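Leucine aminopeptidase A1, chloroplastic (Solanum lycopersicum, PDB 5D8N) removes N-terminal amino acids, preferably leucine, from peptides as a magnesium-dependent homohexameric chloroplast aminopeptidase of the M17 family, and also acts as a protein-folding chaperone. Local coordinates at residues E53-R58 with L144-G149; V166-F171 with H208-V213; F486-V491 with V495-L500. The protein carries 1 engineered substitution. One frame throughout, in Å; residues are numbered along the deposited sequence.

Contact 1: E53-R58 with L144-G149; sequences ENDMAR and LASTDG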
# COMPACT_ATOMS: atom_id res chain seq x y z
N GLU A 53 47.55 13.50 2.56
CA GLU A 53 48.21 12.26 3.00
C GLU A 53 49.71 12.35 2.83
O GLU A 53 50.45 12.02 3.75
CB GLU A 53 47.66 11.03 2.29
CG GLU A 53 46.18 10.86 2.52
CD GLU A 53 45.62 9.55 2.00
OE1 GLU A 53 44.47 9.55 1.51
OE2 GLU A 53 46.24 8.51 2.27
N ASN A 54 50.16 12.92 1.71
CA ASN A 54 51.59 13.09 1.49
C ASN A 54 52.23 14.07 2.48
O ASN A 54 53.38 13.87 2.89
CB ASN A 54 51.86 13.54 0.06
CG ASN A 54 51.60 12.46 -0.98
OD1 ASN A 54 51.46 11.26 -0.69
ND2 ASN A 54 51.59 12.88 -2.24
N ASP A 55 51.51 15.13 2.84
CA ASP A 55 51.97 16.08 3.85
C ASP A 55 52.24 15.43 5.22
O ASP A 55 52.97 16.00 6.03
CB ASP A 55 50.93 17.18 4.11
CG ASP A 55 50.71 18.09 2.91
OD1 ASP A 55 51.62 18.21 2.06
OD2 ASP A 55 49.64 18.74 2.87
N MET A 56 51.62 14.28 5.49
CA MET A 56 51.78 13.59 6.77
C MET A 56 52.88 12.52 6.80
O MET A 56 53.02 11.77 7.77
CB MET A 56 50.45 12.94 7.17
CG MET A 56 49.32 13.94 7.34
SD MET A 56 49.70 15.23 8.54
CE MET A 56 49.99 14.22 9.99
N ALA A 57 53.70 12.46 5.76
CA ALA A 57 54.75 11.44 5.72
C ALA A 57 55.73 11.61 6.88
O ALA A 57 56.08 12.73 7.26
CB ALA A 57 55.49 11.49 4.40
N ARG A 58 56.20 10.49 7.41
CA ARG A 58 57.19 10.53 8.47
C ARG A 58 58.52 9.92 8.05
O ARG A 58 58.58 9.17 7.07
CB ARG A 58 56.65 9.82 9.70
CG ARG A 58 55.38 10.44 10.24
CD ARG A 58 54.83 9.63 11.39
NE ARG A 58 53.64 10.24 11.99
CZ ARG A 58 53.54 10.53 13.29
NH1 ARG A 58 54.58 10.37 14.11
NH2 ARG A 58 52.38 10.95 13.78
N LEU A 144 47.57 25.95 4.73
CA LEU A 144 47.92 24.64 4.16
C LEU A 144 49.27 24.18 4.64
O LEU A 144 50.18 24.98 4.80
CB LEU A 144 47.96 24.69 2.63
CG LEU A 144 46.69 25.20 1.97
CD1 LEU A 144 46.80 25.15 0.46
CD2 LEU A 144 45.49 24.37 2.43
N ALA A 145 49.43 22.88 4.88
CA ALA A 145 50.71 22.37 5.32
C ALA A 145 51.73 22.53 4.21
O ALA A 145 52.92 22.67 4.48
CB ALA A 145 50.62 20.92 5.73
N SER A 146 51.28 22.50 2.96
CA SER A 146 52.19 22.76 1.86
C SER A 146 51.55 23.55 0.72
O SER A 146 50.43 23.28 0.28
CB SER A 146 52.83 21.47 1.33
OG SER A 146 51.85 20.59 0.81
N THR A 147 52.29 24.57 0.29
CA THR A 147 51.98 25.36 -0.90
C THR A 147 53.02 25.23 -2.02
O THR A 147 52.96 25.99 -2.99
CB THR A 147 51.85 26.85 -0.51
OG1 THR A 147 53.07 27.30 0.11
CG2 THR A 147 50.68 27.06 0.48
N ASP A 148 53.92 24.25 -1.96
CA ASP A 148 54.92 24.07 -3.02
C ASP A 148 54.34 23.76 -4.40
O ASP A 148 53.39 22.99 -4.54
CB ASP A 148 55.96 23.00 -2.65
CG ASP A 148 57.01 23.50 -1.66
OD1 ASP A 148 57.15 24.73 -1.47
OD2 ASP A 148 57.69 22.64 -1.05
N GLY A 149 54.88 24.45 -5.41
CA GLY A 149 54.44 24.24 -6.78
C GLY A 149 53.14 24.93 -7.16
O GLY A 149 52.70 24.81 -8.30
O HOH W 1 48.74 21.16 2.51
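The carboxylate of Asp55 is the flat group here, and the methyl of Ala145 lies over one of its faces, with CB 3.7 Å from Asp55 OD2. Toward the rim of that same face come two polar partners. The hydroxyl of Ser146 donates to Asp55 on the syn side of OD1, OG to OD1 2.7 Å, rising 25° out of the carboxylate plane. Ser146 is modelled in two conformers, so this bond may hold for only part of the time; in this one OG stands between N and the carbonyl carbon (chi1 62°). A water donates to Asp55 OD2 at 2.6 Å and accepts from Ser146 N at 2.9 Å, so both carboxylate oxygens reach the same serine, one directly and one through water. Aspartate suits the place because its short side chain offers two acceptors. OD2 also accepts from Thr52 N, at the end of strand 46-52. Asp55 belongs to a short 3-10 turn that follows strand 46-52, while Ala145 and Ser146 follow strand 139-144. These strands are parallel neighbours in the sheet of the N-terminal domain, and the contact joins the loops leaving their C-terminal ends, ahead of helices 67-75 and 152-170.

Contact 2: V166-F171 with H208-V213; sequences VVLGSF and HVCAGV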
# COMPACT_ATOMS: atom_id res chain seq x y z
N VAL A 166 34.57 28.55 5.78
CA VAL A 166 34.45 29.06 7.15
C VAL A 166 33.12 29.81 7.34
O VAL A 166 32.47 29.65 8.35
CB VAL A 166 35.63 29.96 7.52
CG1 VAL A 166 35.40 30.62 8.88
CG2 VAL A 166 36.91 29.13 7.55
N VAL A 167 32.77 30.68 6.38
CA VAL A 167 31.59 31.53 6.51
C VAL A 167 30.34 30.66 6.48
O VAL A 167 29.51 30.73 7.37
CB VAL A 167 31.54 32.60 5.39
CG1 VAL A 167 30.22 33.36 5.42
CG2 VAL A 167 32.66 33.62 5.57
N LEU A 168 30.26 29.76 5.50
CA LEU A 168 29.08 28.93 5.38
C LEU A 168 29.04 27.90 6.49
O LEU A 168 27.98 27.61 7.00
CB LEU A 168 29.09 28.21 4.03
CG LEU A 168 29.00 29.14 2.83
CD1 LEU A 168 28.94 28.27 1.56
CD2 LEU A 168 27.77 30.00 2.97
N GLY A 169 30.20 27.43 6.95
CA GLY A 169 30.25 26.45 8.01
C GLY A 169 29.89 27.03 9.36
O GLY A 169 29.41 26.30 10.21
N SER A 170 30.03 28.35 9.52
CA SER A 170 29.69 29.02 10.77
C SER A 170 28.24 29.44 10.85
O SER A 170 27.79 29.86 11.92
CB SER A 170 30.53 30.30 10.95
OG SER A 170 31.89 29.92 11.03
N PHE A 171 27.51 29.37 9.74
CA PHE A 171 26.12 29.81 9.74
C PHE A 171 25.28 28.87 10.58
O PHE A 171 25.36 27.65 10.41
CB PHE A 171 25.58 29.85 8.32
CG PHE A 171 24.10 30.04 8.24
CD1 PHE A 171 23.52 31.25 8.60
CD2 PHE A 171 23.29 29.00 7.85
CE1 PHE A 171 22.16 31.45 8.43
CE2 PHE A 171 21.93 29.18 7.74
CZ PHE A 171 21.37 30.43 7.98
N HIS A 208 30.69 37.94 -0.89
CA HIS A 208 29.47 38.39 -1.55
C HIS A 208 28.62 37.18 -1.94
O HIS A 208 27.40 37.19 -1.77
CB HIS A 208 29.79 39.20 -2.81
CG HIS A 208 30.52 40.48 -2.54
ND1 HIS A 208 30.38 41.17 -1.36
CD2 HIS A 208 31.30 41.25 -3.34
CE1 HIS A 208 31.06 42.30 -1.42
NE2 HIS A 208 31.65 42.35 -2.60
N VAL A 209 29.27 36.15 -2.47
CA VAL A 209 28.56 34.95 -2.85
C VAL A 209 27.94 34.32 -1.60
O VAL A 209 26.78 33.93 -1.62
CB VAL A 209 29.49 33.98 -3.60
CG1 VAL A 209 28.81 32.65 -3.81
CG2 VAL A 209 29.87 34.57 -4.94
N CYS A 210 28.73 34.16 -0.53
CA CYS A 210 28.23 33.56 0.71
C CYS A 210 26.98 34.27 1.21
O CYS A 210 26.08 33.63 1.74
CB CYS A 210 29.28 33.52 1.82
SG CYS A 210 30.65 32.36 1.51
N ALA A 211 26.94 35.60 1.12
CA ALA A 211 25.77 36.30 1.63
C ALA A 211 24.53 35.92 0.83
O ALA A 211 23.42 35.83 1.38
CB ALA A 211 26.01 37.81 1.63
N GLY A 212 24.71 35.68 -0.46
CA GLY A 212 23.65 35.11 -1.27
C GLY A 212 23.28 33.68 -0.90
O GLY A 212 22.12 33.34 -0.83
N VAL A 213 24.27 32.83 -0.65
CA VAL A 213 24.01 31.46 -0.25
C VAL A 213 23.21 31.42 1.07
O VAL A 213 22.24 30.68 1.21
CB VAL A 213 25.31 30.68 -0.10
CG1 VAL A 213 25.06 29.30 0.49
CG2 VAL A 213 26.00 30.53 -1.46
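Leu168 and Val213 meet with their side chains at about a right angle, the isobutyl group of the leucine running across the valine so that CD2 rests 3.7 Å from Val213 CG1. CD1 of Leu168 reaches the same methyl more distantly, so the fork of the leucine spans the valine branch. Although the CB of Leu168 does not point at the other helix, its CG stands anti to its own carbonyl carbon (chi1 -65°), and the extended chain beyond carries the branch across. Further back along this side chain, Leu168 CG lies 3.9 Å from Cys210 SG. The same sulfur also touches Val167, whose CB is 4.0 Å from Cys210 SG, while Val167 CG1 sits 3.7 Å from Cys210 CB. Cysteine suits this spot, being slim enough to let the backbones approach and apolar enough to pack against leucine and valine. With an alanine in place of Leu168, Val213 CG1 would probably lose its partner across the contact and Cys210 SG one of its two, opening a gap between the helices. The axes of the short segments pass 10.1 Å apart and cross at -22°, a nearly parallel helix pair. Such apolar packing sets the last turn of helix 152-170, in the N-terminal domain, against helix 197-221, the long helix that in M17 aminopeptidases leads into the catalytic domain.

Contact 3: F486-V491 with V495-L500; sequences FLKQFV and VQWLHL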
# COMPACT_ATOMS: atom_id res chain seq x y z
N PHE A 486 8.01 18.91 -20.78
CA PHE A 486 6.86 19.76 -20.49
C PHE A 486 7.24 21.23 -20.51
O PHE A 486 6.61 22.05 -21.18
CB PHE A 486 6.20 19.35 -19.19
CG PHE A 486 5.09 20.25 -18.77
CD1 PHE A 486 5.33 21.40 -18.02
CD2 PHE A 486 3.78 19.92 -19.06
CE1 PHE A 486 4.28 22.21 -17.60
CE2 PHE A 486 2.73 20.73 -18.66
CZ PHE A 486 2.99 21.93 -18.04
N LEU A 487 8.29 21.57 -19.77
CA LEU A 487 8.72 22.94 -19.64
C LEU A 487 9.15 23.54 -20.98
O LEU A 487 8.91 24.71 -21.24
CB LEU A 487 9.84 23.08 -18.64
CG LEU A 487 9.47 22.75 -17.20
CD1 LEU A 487 10.73 22.79 -16.32
CD2 LEU A 487 8.42 23.73 -16.67
N LYS A 488 9.74 22.72 -21.82
CA LYS A 488 10.18 23.13 -23.15
C LYS A 488 9.04 23.68 -24.00
O LYS A 488 9.28 24.47 -24.90
CB LYS A 488 10.79 21.93 -23.87
CG LYS A 488 11.40 22.22 -25.23
CD LYS A 488 12.13 20.99 -25.75
CE LYS A 488 12.68 21.15 -27.16
NZ LYS A 488 11.63 20.72 -28.12
N GLN A 489 7.81 23.25 -23.74
CA GLN A 489 6.66 23.69 -24.51
C GLN A 489 6.42 25.18 -24.29
O GLN A 489 5.58 25.78 -24.95
CB GLN A 489 5.40 22.92 -24.09
CG GLN A 489 5.38 21.46 -24.50
CD GLN A 489 5.10 21.28 -25.97
OE1 GLN A 489 4.25 21.97 -26.55
NE2 GLN A 489 5.88 20.44 -26.61
N PHE A 490 7.06 25.75 -23.28
CA PHE A 490 6.77 27.12 -22.89
C PHE A 490 7.96 28.05 -23.09
O PHE A 490 8.00 29.18 -22.56
CB PHE A 490 6.26 27.13 -21.46
CG PHE A 490 5.07 26.25 -21.27
CD1 PHE A 490 3.82 26.65 -21.71
CD2 PHE A 490 5.24 24.95 -20.81
CE1 PHE A 490 2.76 25.76 -21.70
CE2 PHE A 490 4.15 24.09 -20.72
CZ PHE A 490 2.92 24.48 -21.21
N VAL A 491 8.94 27.55 -23.83
CA VAL A 491 10.16 28.27 -24.08
C VAL A 491 10.27 28.51 -25.59
O VAL A 491 10.25 27.59 -26.42
CB VAL A 491 11.40 27.50 -23.60
CG1 VAL A 491 12.68 28.22 -23.99
CG2 VAL A 491 11.36 27.30 -22.09
N VAL A 495 15.46 31.02 -27.89
CA VAL A 495 16.17 31.35 -26.65
C VAL A 495 16.91 30.09 -26.20
O VAL A 495 16.35 29.01 -26.19
CB VAL A 495 15.16 31.83 -25.60
CG1 VAL A 495 15.84 32.10 -24.27
CG2 VAL A 495 14.47 33.11 -26.08
N GLN A 496 18.15 30.23 -25.77
CA GLN A 496 18.83 29.08 -25.17
C GLN A 496 18.34 28.88 -23.74
O GLN A 496 18.13 29.84 -23.01
CB GLN A 496 20.34 29.29 -25.13
CG GLN A 496 20.99 29.49 -26.48
CD GLN A 496 22.50 29.42 -26.40
OE1 GLN A 496 23.07 29.27 -25.32
NE2 GLN A 496 23.15 29.62 -27.51
N TRP A 497 18.05 27.64 -23.37
CA TRP A 497 17.36 27.38 -22.11
C TRP A 497 17.83 26.06 -21.52
O TRP A 497 17.97 25.05 -22.22
CB TRP A 497 15.86 27.40 -22.32
CG TRP A 497 15.09 26.67 -21.25
CD1 TRP A 497 14.87 27.08 -19.96
CD2 TRP A 497 14.58 25.33 -21.33
NE1 TRP A 497 14.18 26.13 -19.27
CE2 TRP A 497 13.96 25.06 -20.10
CE3 TRP A 497 14.40 24.44 -22.39
CZ2 TRP A 497 13.25 23.88 -19.86
CZ3 TRP A 497 13.73 23.24 -22.13
CH2 TRP A 497 13.16 22.99 -20.89
N LEU A 498 18.14 26.13 -20.24
CA LEU A 498 18.46 24.95 -19.44
C LEU A 498 17.63 24.88 -18.16
O LEU A 498 17.48 25.87 -17.43
CB LEU A 498 19.94 24.92 -19.10
CG LEU A 498 20.48 23.73 -18.30
CD1 LEU A 498 21.92 23.52 -18.72
CD2 LEU A 498 20.44 23.95 -16.81
N HIS A 499 17.21 23.67 -17.85
CA HIS A 499 16.37 23.39 -16.68
C HIS A 499 17.21 22.56 -15.70
O HIS A 499 17.77 21.52 -16.07
CB HIS A 499 15.13 22.59 -17.11
CG HIS A 499 14.49 21.83 -16.00
ND1 HIS A 499 13.91 22.44 -14.92
CD2 HIS A 499 14.20 20.51 -15.88
CE1 HIS A 499 13.35 21.54 -14.14
NE2 HIS A 499 13.51 20.36 -14.70
N LEU A 500 17.25 23.03 -14.46
CA LEU A 500 18.00 22.33 -13.43
C LEU A 500 17.05 21.82 -12.34
O LEU A 500 16.40 22.61 -11.64
CB LEU A 500 19.05 23.28 -12.86
CG LEU A 500 20.24 22.63 -12.16
CD1 LEU A 500 21.07 21.77 -13.11
CD2 LEU A 500 21.12 23.68 -11.49
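Trp497 meets residues of 486-491 along nearly its whole length. Its CB starts 3.7 Å from Val491 CG1, one tip of the valine fork. Beyond it, CG and the rest of the five-membered ring lie beneath the other valine methyl: Val491 CG2 stands 3.8 Å from that ring's centroid, only 9° off the normal, a CH-pi contact over the face. Valine serves well because its two methyls can divide the work, one on the stem and one on the ring. The torsion about CA-CB, with CG anti to the backbone N (chi1 159°), swings the indole out toward the helix end. On its five-membered ring, NE1 is hydrogen-bonded to Asp409 OD2. Farther out, the six-membered ring comes up to the helix: CZ2 is 3.7 Å from Leu487 CB, CH2 is 3.6 Å from Lys488 N, and CZ3 is 3.7 Å from Lys488 CB. Lysine gives only the root of its chain here, and its amine end leads away.

Leu487 also extends past the indole to His499, where CD1 lies over the imidazole face, 3.7 Å from the centroid and 19° off the normal. His499 ND1 is hydrogen-bonded to Asp409 OD1, so one carboxylate on strand 406-411 probably helps fix the rotation of both rings. Leu487 lies close to Arg389, a predicted active-site residue. Helix 479-488, the type I turn Lys488 to Val491, and strand 496-501 thus form a helix-on-sheet layer typical of the alpha/beta catalytic domain of M17 peptidases.

How the contacts relate
From the N terminus, contact 1 comes first, closing an 85-residue loop within the N-terminal domain by joining the segments that follow strands 46-52 and 139-144. The chain then runs through helix 152-170, and contact 2 closes a loop of 36 residues against helix 197-221, at the passage from the N-terminal to the catalytic part. Much later, contact 3 closes a tight connection of only three residues, tying the end of a helix to a strand of the catalytic sheet. The three follow in series, so none nests in or crosses another. Contacts 1 and 3 lie on opposite sides of the chain's centre, about 47 Å apart between centres, while contact 2 lies much nearer that centre.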